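Local coordinates for protein 4-hydroxy-3-methylbut-2-enyl diphosphate reductase, apicoplast (Plasmodium falciparum, PDB 4N7B) that reduces (E)-4-hydroxy-3-methylbut-2-enyl diphosphate at an iron-sulfur cluster to isopentenyl and dimethylallyl diphosphate, the terminal step of the DOXP/MEP route to isoprenoid precursors, at residues E301-K304 with I309-D312; H322-M327 with K376-T381; L423-T428 with Q508-A513. All coordinates share one frame; numbering follows the deposited sequence. Where two conformers were deposited one is given.

Contact 1: E301-K304 with I309-D312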
loop_
_atom_site.group_PDB
_atom_site.type_symbol
_atom_site.label_atom_id
_atom_site.label_comp_id
_atom_site.label_asym_id
_atom_site.label_seq_id
_atom_site.Cartn_x
_atom_site.Cartn_y
_atom_site.Cartn_z
ATOM N N GLU A 301 -13.691 -17.167 8.671
ATOM C CA GLU A 301 -14.530 -18.239 9.194
ATOM C C GLU A 301 -14.683 -19.329 8.137
ATOM O O GLU A 301 -14.734 -20.518 8.460
ATOM C CB GLU A 301 -15.884 -17.716 9.687
ATOM C CG GLU A 301 -16.663 -16.873 8.696
ATOM C CD GLU A 301 -17.845 -16.155 9.342
ATOM O OE1 GLU A 301 -17.789 -15.897 10.566
ATOM O OE2 GLU A 301 -18.824 -15.849 8.624
ATOM N N ILE A 302 -14.719 -18.929 6.872
ATOM C CA ILE A 302 -14.742 -19.893 5.776
ATOM C C ILE A 302 -13.494 -20.759 5.783
ATOM O O ILE A 302 -13.562 -21.961 5.526
ATOM C CB ILE A 302 -14.812 -19.193 4.428
ATOM C CG1 ILE A 302 -16.200 -18.587 4.240
ATOM C CG2 ILE A 302 -14.477 -20.169 3.297
ATOM C CD1 ILE A 302 -16.408 -17.975 2.880
ATOM N N ALA A 303 -12.354 -20.134 6.063
ATOM C CA ALA A 303 -11.079 -20.839 6.093
ATOM C C ALA A 303 -11.121 -21.941 7.142
ATOM O O ALA A 303 -10.674 -23.065 6.900
ATOM C CB ALA A 303 -9.939 -19.868 6.394
ATOM N N LYS A 304 -11.678 -21.612 8.302
ATOM C CA LYS A 304 -11.708 -22.541 9.421
ATOM C C LYS A 304 -12.577 -23.743 9.088
ATOM O O LYS A 304 -12.232 -24.869 9.424
ATOM C CB LYS A 304 -12.191 -21.838 10.692
ATOM C CG LYS A 304 -11.057 -21.171 11.459
ATOM C CD LYS A 304 -11.481 -19.876 12.129
ATOM C CE LYS A 304 -10.289 -18.937 12.238
ATOM N NZ LYS A 304 -10.632 -17.548 12.648
ATOM N N ILE A 309 -4.604 -23.847 7.062
ATOM C CA ILE A 309 -3.563 -23.235 7.867
ATOM C C ILE A 309 -3.521 -21.771 7.509
ATOM O O ILE A 309 -2.896 -21.386 6.524
ATOM C CB ILE A 309 -2.162 -23.791 7.580
ATOM C CG1 ILE A 309 -2.194 -25.303 7.341
ATOM C CG2 ILE A 309 -1.233 -23.446 8.737
ATOM C CD1 ILE A 309 -2.620 -26.091 8.541
ATOM N N GLU A 310 -4.203 -20.959 8.304
ATOM C CA GLU A 310 -4.253 -19.528 8.073
ATOM C C GLU A 310 -2.946 -18.865 8.471
ATOM O O GLU A 310 -2.527 -18.929 9.626
ATOM C CB GLU A 310 -5.391 -18.920 8.873
ATOM C CG GLU A 310 -6.757 -19.337 8.397
ATOM C CD GLU A 310 -7.850 -18.751 9.256
ATOM O OE1 GLU A 310 -8.219 -19.403 10.256
ATOM O OE2 GLU A 310 -8.322 -17.629 8.943
ATOM N N ILE A 311 -2.308 -18.220 7.504
ATOM C CA ILE A 311 -1.091 -17.469 7.758
ATOM C C ILE A 311 -1.286 -16.024 7.315
ATOM O O ILE A 311 -1.316 -15.723 6.121
ATOM C CB ILE A 311 0.107 -18.098 7.053
ATOM C CG1 ILE A 311 0.390 -19.462 7.687
ATOM C CG2 ILE A 311 1.322 -17.177 7.161
ATOM C CD1 ILE A 311 1.715 -20.045 7.315
ATOM N N ASP A 312 -1.419 -15.137 8.296
ATOM C CA ASP A 312 -1.923 -13.797 8.054
ATOM C C ASP A 312 -0.806 -12.773 7.891
ATOM O O ASP A 312 -0.197 -12.356 8.872
ATOM C CB ASP A 312 -2.829 -13.381 9.207
ATOM C CG ASP A 312 -3.549 -12.078 8.939
ATOM O OD1 ASP A 312 -3.318 -11.456 7.877
ATOM O OD2 ASP A 312 -4.341 -11.661 9.804
#
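Ala303 of helix 301-304 faces Glu310 of strand 309-312, and their CA atoms, 7.2 Å apart, mark the nearest approach of the two backbones. No hydrogen bond joins the segments; what links them is carried by side chains, chiefly that of Glu310. From its CA this glutamate sets out toward the helix: CG lies anti to the carbonyl carbon (chi1 -68°) and the chain is extended beyond it, a course that lays the carboxylate beside Ala303 and Lys304. The methyl of Ala303 also points across, and its CB sits 3.7 Å from Glu310 CD. A residue as small as alanine suits this place because it lets the acid chain lie close to the helix, with Glu310 CG 3.8 Å from Ala303 CB. These elements are the second and third members of a beta-alpha-beta unit in which strand 287-290 leads through helix 297-305 into strand 309-312, an outermost strand of its four-stranded parallel sheet. Lys304, on the exposed flank, crosses the glutamate at about a right angle. Its chain bends at chi2, and its methylenes rather than its ammonium group lie nearest OE1. The salt bridge is therefore long, 3.9 Å from Lys304 NZ to Glu310 OE1, and probably a loose electrostatic attraction. The other carboxylate oxygen, OE2, is hydrogen-bonded to the hydroxyl of Tyr290 on the adjacent strand, whose side chain also touches Ala303.

Contact 2: H322-M327 with K376-T381. With NA (sodium ion), chain F.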
loop_
_atom_site.group_PDB
_atom_site.type_symbol
_atom_site.label_atom_id
_atom_site.label_comp_id
_atom_site.label_asym_id
_atom_site.label_seq_id
_atom_site.Cartn_x
_atom_site.Cartn_y
_atom_site.Cartn_z
ATOM N N HIS A 322 -8.341 -1.986 11.038
ATOM C CA HIS A 322 -9.357 -3.010 11.308
ATOM C C HIS A 322 -9.735 -3.011 12.774
ATOM O O HIS A 322 -10.907 -3.133 13.140
ATOM C CB HIS A 322 -8.828 -4.395 10.930
ATOM C CG HIS A 322 -8.840 -4.666 9.454
ATOM N ND1 HIS A 322 -9.374 -5.814 8.912
ATOM C CD2 HIS A 322 -8.379 -3.937 8.410
ATOM C CE1 HIS A 322 -9.244 -5.781 7.598
ATOM N NE2 HIS A 322 -8.646 -4.650 7.267
ATOM N N VAL A 323 -8.720 -2.861 13.612
ATOM C CA VAL A 323 -8.871 -2.996 15.046
ATOM C C VAL A 323 -9.627 -1.806 15.647
ATOM O O VAL A 323 -10.557 -1.985 16.432
ATOM C CB VAL A 323 -7.472 -3.156 15.692
ATOM C CG1 VAL A 323 -7.471 -2.637 17.096
ATOM C CG2 VAL A 323 -7.047 -4.611 15.627
ATOM N N TYR A 324 -9.242 -0.592 15.278
ATOM C CA TYR A 324 -9.970 0.583 15.746
ATOM C C TYR A 324 -11.446 0.524 15.336
ATOM O O TYR A 324 -12.321 0.923 16.094
ATOM C CB TYR A 324 -9.338 1.871 15.212
ATOM C CG TYR A 324 -8.263 2.400 16.130
ATOM C CD1 TYR A 324 -8.579 3.203 17.226
ATOM C CD2 TYR A 324 -6.940 2.045 15.938
ATOM C CE1 TYR A 324 -7.583 3.668 18.082
ATOM C CE2 TYR A 324 -5.947 2.498 16.776
ATOM C CZ TYR A 324 -6.263 3.312 17.838
ATOM O OH TYR A 324 -5.239 3.740 18.656
ATOM N N VAL A 325 -11.714 0.017 14.137
ATOM C CA VAL A 325 -13.070 -0.044 13.634
ATOM C C VAL A 325 -13.937 -0.952 14.517
ATOM O O VAL A 325 -15.046 -0.580 14.919
ATOM C CB VAL A 325 -13.089 -0.547 12.181
ATOM C CG1 VAL A 325 -14.479 -1.025 11.809
ATOM C CG2 VAL A 325 -12.618 0.564 11.229
ATOM N N GLN A 326 -13.435 -2.145 14.808
ATOM C CA GLN A 326 -14.152 -3.078 15.668
ATOM C C GLN A 326 -14.343 -2.482 17.053
ATOM O O GLN A 326 -15.411 -2.607 17.657
ATOM C CB GLN A 326 -13.376 -4.385 15.797
ATOM C CG GLN A 326 -13.514 -5.318 14.600
ATOM C CD GLN A 326 -12.550 -6.508 14.677
ATOM O OE1 GLN A 326 -11.409 -6.418 14.223
ATOM N NE2 GLN A 326 -13.004 -7.618 15.262
ATOM N N MET A 327 -13.298 -1.837 17.563
ATOM C CA MET A 327 -13.322 -1.324 18.934
ATOM C C MET A 327 -14.335 -0.198 19.100
ATOM O O MET A 327 -15.045 -0.117 20.111
ATOM C CB MET A 327 -11.944 -0.807 19.323
ATOM C CG MET A 327 -11.899 -0.135 20.689
ATOM S SD MET A 327 -10.231 0.443 21.063
ATOM C CE MET A 327 -9.781 1.392 19.638
ATOM N N LYS A 376 -22.349 9.372 18.015
ATOM C CA LYS A 376 -20.904 9.436 18.025
ATOM C C LYS A 376 -20.321 8.884 16.721
ATOM O O LYS A 376 -20.720 7.817 16.238
ATOM C CB LYS A 376 -20.380 8.665 19.225
ATOM C CG LYS A 376 -20.968 9.141 20.542
ATOM C CD LYS A 376 -19.888 9.232 21.607
ATOM C CE LYS A 376 -18.976 10.450 21.383
ATOM N NZ LYS A 376 -17.740 10.407 22.235
ATOM N N LEU A 377 -19.370 9.614 16.156
ATOM C CA LEU A 377 -18.783 9.231 14.880
ATOM C C LEU A 377 -17.286 9.146 15.003
ATOM O O LEU A 377 -16.664 9.921 15.719
ATOM C CB LEU A 377 -19.132 10.246 13.789
ATOM C CG LEU A 377 -20.633 10.424 13.536
ATOM C CD1 LEU A 377 -20.850 11.511 12.492
ATOM C CD2 LEU A 377 -21.279 9.109 13.101
ATOM N N PHE A 378 -16.717 8.207 14.265
ATOM C CA PHE A 378 -15.292 7.963 14.268
ATOM C C PHE A 378 -14.911 7.740 12.819
ATOM O O PHE A 378 -15.590 6.993 12.108
ATOM C CB PHE A 378 -14.999 6.704 15.074
ATOM C CG PHE A 378 -13.540 6.523 15.442
ATOM C CD1 PHE A 378 -13.009 7.148 16.565
ATOM C CD2 PHE A 378 -12.709 5.705 14.686
ATOM C CE1 PHE A 378 -11.677 6.971 16.919
ATOM C CE2 PHE A 378 -11.368 5.520 15.043
ATOM C CZ PHE A 378 -10.858 6.155 16.155
ATOM N N TYR A 379 -13.853 8.393 12.359
ATOM C CA TYR A 379 -13.419 8.169 11.007
ATOM C C TYR A 379 -12.062 7.516 10.960
ATOM O O TYR A 379 -11.256 7.617 11.871
ATOM C CB TYR A 379 -13.444 9.458 10.173
ATOM C CG TYR A 379 -12.249 10.395 10.323
ATOM C CD1 TYR A 379 -11.076 10.179 9.608
ATOM C CD2 TYR A 379 -12.314 11.521 11.150
ATOM C CE1 TYR A 379 -9.995 11.037 9.728
ATOM C CE2 TYR A 379 -11.239 12.384 11.271
ATOM C CZ TYR A 379 -10.081 12.132 10.558
ATOM O OH TYR A 379 -8.994 12.974 10.669
ATOM N N VAL A 380 -11.815 6.878 9.835
ATOM C CA VAL A 380 -10.656 6.063 9.642
ATOM C C VAL A 380 -10.377 6.194 8.144
ATOM O O VAL A 380 -11.265 6.632 7.402
ATOM C CB VAL A 380 -11.020 4.642 10.131
ATOM C CG1 VAL A 380 -10.945 3.621 9.034
ATOM C CG2 VAL A 380 -10.192 4.278 11.319
ATOM N N THR A 381 -9.177 5.850 7.675
ATOM C CA THR A 381 -8.879 5.986 6.253
ATOM C C THR A 381 -8.097 4.801 5.712
ATOM O O THR A 381 -7.447 4.059 6.454
ATOM C CB THR A 381 -8.093 7.298 5.913
ATOM O OG1 THR A 381 -6.695 7.137 6.159
ATOM C CG2 THR A 381 -8.593 8.459 6.725
HETATM NA NA NA F . -2.403 3.509 17.779
#
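Val325 and Val380 hold the closest CA pair between helix 322-327 and strand 376-381, 7.7 Å apart, and side chains alone bridge the gap. Each segment supplies one aromatic and one branched aliphatic residue, and they meet like with like. Val325 CG2 reaches Val380 CG1 at 4.1 Å, the two chains crossing at about a right angle. It is the branch anti to the carbonyl carbon, beside the backbone N, that Val325 uses here. Short, beta-branched valines fit a place where helix and sheet come this near.

Phe378 fills the neighbouring place. Its bond from CA to CB points to the helix, and with CG anti to the backbone N (chi1 -166°) the buried ring is brought against Tyr324, where Phe378 CZ lies 3.9 Å from Tyr324 CD1. The rings cross obliquely, in a simple apolar contact, and Phe378 CE2 also approaches Tyr324 CB at 4.2 Å. Tyrosine suits its position at the border of this buried patch: CD1 of its ring meets the phenylalanine, while the hydroxyl binds a sodium ion. The ion lies at the ring edge, in its plane, 3.0 Å from Tyr324 OH, a long distance for this metal.

The contact does not touch the active site, but the side chain of Val380 is about 12 Å from the iron-sulfur cluster and about 8 Å from that of Glu345, the probable proton donor. Phe378 and Val380, alternate residues of the strand, both face helix 316-329, which packs on the parallel sheet containing strands 334-338 and 377-381, as in other alpha/beta layers.

Contact 3: L423-T428 with Q508-A513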
loop_
_atom_site.group_PDB
_atom_site.type_symbol
_atom_site.label_atom_id
_atom_site.label_comp_id
_atom_site.label_asym_id
_atom_site.label_seq_id
_atom_site.Cartn_x
_atom_site.Cartn_y
_atom_site.Cartn_z
ATOM N N LEU A 423 9.120 13.220 -1.955
ATOM C CA LEU A 423 8.893 13.587 -3.352
ATOM C C LEU A 423 8.379 15.033 -3.459
ATOM O O LEU A 423 8.834 15.821 -4.309
ATOM C CB LEU A 423 7.882 12.626 -3.975
ATOM C CG LEU A 423 7.375 13.009 -5.369
ATOM C CD1 LEU A 423 8.547 13.064 -6.354
ATOM C CD2 LEU A 423 6.277 12.045 -5.852
ATOM N N ASN A 424 7.434 15.387 -2.586
ATOM C CA ASN A 424 6.859 16.733 -2.594
ATOM C C ASN A 424 7.912 17.819 -2.406
ATOM O O ASN A 424 7.797 18.894 -2.990
ATOM C CB ASN A 424 5.804 16.879 -1.504
ATOM C CG ASN A 424 4.541 16.113 -1.818
ATOM O OD1 ASN A 424 4.315 15.741 -2.960
ATOM N ND2 ASN A 424 3.707 15.885 -0.813
ATOM N N LYS A 425 8.922 17.541 -1.579
ATOM C CA LYS A 425 9.977 18.518 -1.275
ATOM C C LYS A 425 10.876 18.804 -2.461
ATOM O O LYS A 425 11.286 19.939 -2.671
ATOM C CB LYS A 425 10.877 18.020 -0.150
ATOM C CG LYS A 425 10.646 18.705 1.167
ATOM C CD LYS A 425 11.317 17.928 2.292
ATOM C CE LYS A 425 10.469 17.941 3.546
ATOM N NZ LYS A 425 11.116 17.150 4.628
ATOM N N ILE A 426 11.179 17.760 -3.232
ATOM C CA ILE A 426 12.129 17.881 -4.328
ATOM C C ILE A 426 11.473 18.078 -5.705
ATOM O O ILE A 426 12.068 18.725 -6.555
ATOM C CB ILE A 426 13.104 16.664 -4.389
ATOM C CG1 ILE A 426 14.221 16.910 -5.397
ATOM C CG2 ILE A 426 12.370 15.420 -4.800
ATOM C CD1 ILE A 426 15.024 18.180 -5.145
ATOM N N CYS A 427 10.263 17.558 -5.933
ATOM C CA CYS A 427 9.719 17.548 -7.302
ATOM C C CYS A 427 9.668 18.953 -7.935
ATOM O O CYS A 427 9.810 19.084 -9.142
ATOM C CB CYS A 427 8.339 16.866 -7.373
ATOM S SG CYS A 427 7.052 17.802 -6.563
ATOM N N THR A 428 9.516 20.005 -7.136
ATOM C CA THR A 428 9.368 21.354 -7.697
ATOM C C THR A 428 10.659 21.994 -8.183
ATOM O O THR A 428 10.626 23.099 -8.696
ATOM C CB THR A 428 8.661 22.320 -6.712
ATOM O OG1 THR A 428 9.382 22.369 -5.478
ATOM C CG2 THR A 428 7.250 21.828 -6.451
ATOM N N GLN A 508 22.301 12.580 -8.359
ATOM C CA GLN A 508 22.336 13.168 -7.034
ATOM C C GLN A 508 21.324 12.462 -6.142
ATOM O O GLN A 508 20.267 12.041 -6.599
ATOM C CB GLN A 508 22.049 14.665 -7.090
ATOM C CG GLN A 508 23.200 15.481 -7.663
ATOM C CD GLN A 508 24.501 15.278 -6.898
ATOM O OE1 GLN A 508 24.609 15.650 -5.731
ATOM N NE2 GLN A 508 25.489 14.675 -7.551
ATOM N N ASN A 509 21.660 12.313 -4.868
ATOM C CA ASN A 509 20.714 11.751 -3.917
ATOM C C ASN A 509 19.891 12.860 -3.314
ATOM O O ASN A 509 20.408 13.923 -2.991
ATOM C CB ASN A 509 21.430 11.015 -2.792
ATOM C CG ASN A 509 22.120 9.761 -3.277
ATOM O OD1 ASN A 509 21.501 8.706 -3.425
ATOM N ND2 ASN A 509 23.404 9.874 -3.547
ATOM N N PHE A 510 18.607 12.606 -3.146
ATOM C CA PHE A 510 17.789 13.493 -2.351
ATOM C C PHE A 510 17.167 12.736 -1.180
ATOM O O PHE A 510 16.421 11.771 -1.374
ATOM C CB PHE A 510 16.677 14.156 -3.160
ATOM C CG PHE A 510 15.858 15.075 -2.318
ATOM C CD1 PHE A 510 16.341 16.341 -1.995
ATOM C CD2 PHE A 510 14.679 14.639 -1.741
ATOM C CE1 PHE A 510 15.621 17.177 -1.171
ATOM C CE2 PHE A 510 13.960 15.461 -0.906
ATOM C CZ PHE A 510 14.423 16.736 -0.621
ATOM N N ASP A 511 17.449 13.197 0.032
ATOM C CA ASP A 511 16.939 12.560 1.241
ATOM C C ASP A 511 15.838 13.355 1.910
ATOM O O ASP A 511 16.061 14.482 2.326
ATOM C CB ASP A 511 18.063 12.417 2.256
ATOM C CG ASP A 511 18.906 11.193 2.018
ATOM O OD1 ASP A 511 19.920 11.292 1.279
ATOM O OD2 ASP A 511 18.552 10.131 2.579
ATOM N N GLY A 512 14.657 12.758 2.024
ATOM C CA GLY A 512 13.655 13.243 2.953
ATOM C C GLY A 512 14.137 12.850 4.346
ATOM O O GLY A 512 15.314 12.463 4.524
ATOM N N ALA A 513 13.252 12.934 5.337
ATOM C CA ALA A 513 13.637 12.610 6.710
ATOM C C ALA A 513 14.005 11.148 6.745
ATOM O O ALA A 513 13.500 10.357 5.943
ATOM C CB ALA A 513 12.503 12.888 7.683
#
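Phe510 has the most surface buried here, followed by Ile426 and Lys425, and the account of segments 423-428 and 508-513 is largely that of one aromatic ring laid against helix 414-427. The bond from CA to CB of Phe510 points to the helix, and CG, anti to the backbone N (chi1 -179°), carries the ring against Ile426. There the isoleucine presents its branch point: CB stands 3.6 Å from the centroid of the Phe510 ring and only 10° off the ring normal, a CH-pi contact over the face. Ile426 then spreads across that face. Its CG1 lies by Phe510 CG and its CG2 by Phe510 CD2, while Ile426 CD1 comes 3.9 Å from Phe510 CD1, and methyls and methylene together cover the flat surface. A branched chain does this well, since CG1 and CG2 diverge from CB and CD1 extends the longer arm. The two side chains slide past each other in opposite directions.

Lys425 lines the solvent side. Its CB is 3.8 Å from Phe510 CZ, approaching the ring obliquely; the apolar base of the lysine packs against the ring near that atom while its exposed chain runs on with the ammonium group. Gly512 has the CA nearest to that of Lys425, at 7.7 Å.

Strand 506-511 is an outermost strand of a five-stranded parallel sheet, bonded through its backbone to strand 221-226. Ile426 also rests on Tyr223 and Ile225 of that strand, and helix 414-427 thus straddles the two, while Leu423 and Cys427 face helix 442-452 and strand 432-436 on the inner side.

The three contacts each join a helix to a strand of a parallel sheet, in three separate sheets, and they suit the three-lobed alpha/beta fold of IspH enzymes, whose lobes surround the cluster. No element is shared, although strand 309-312 of contact 1 is followed, after a short connection, by helix 316-329 of contact 2. Contact 2 is buried, wholly apolar between its segments, and comes nearest the catalytic centre. Contacts 1 and 3 are partly buried, involve outermost strands, lie away from the annotated sites and stand on opposite sides of the chain's centre, about 42 Å apart between centres. Both include an exposed lysine, which makes a long salt bridge to a glutamate in contact 1 and packs its CB on an aromatic ring in contact 3.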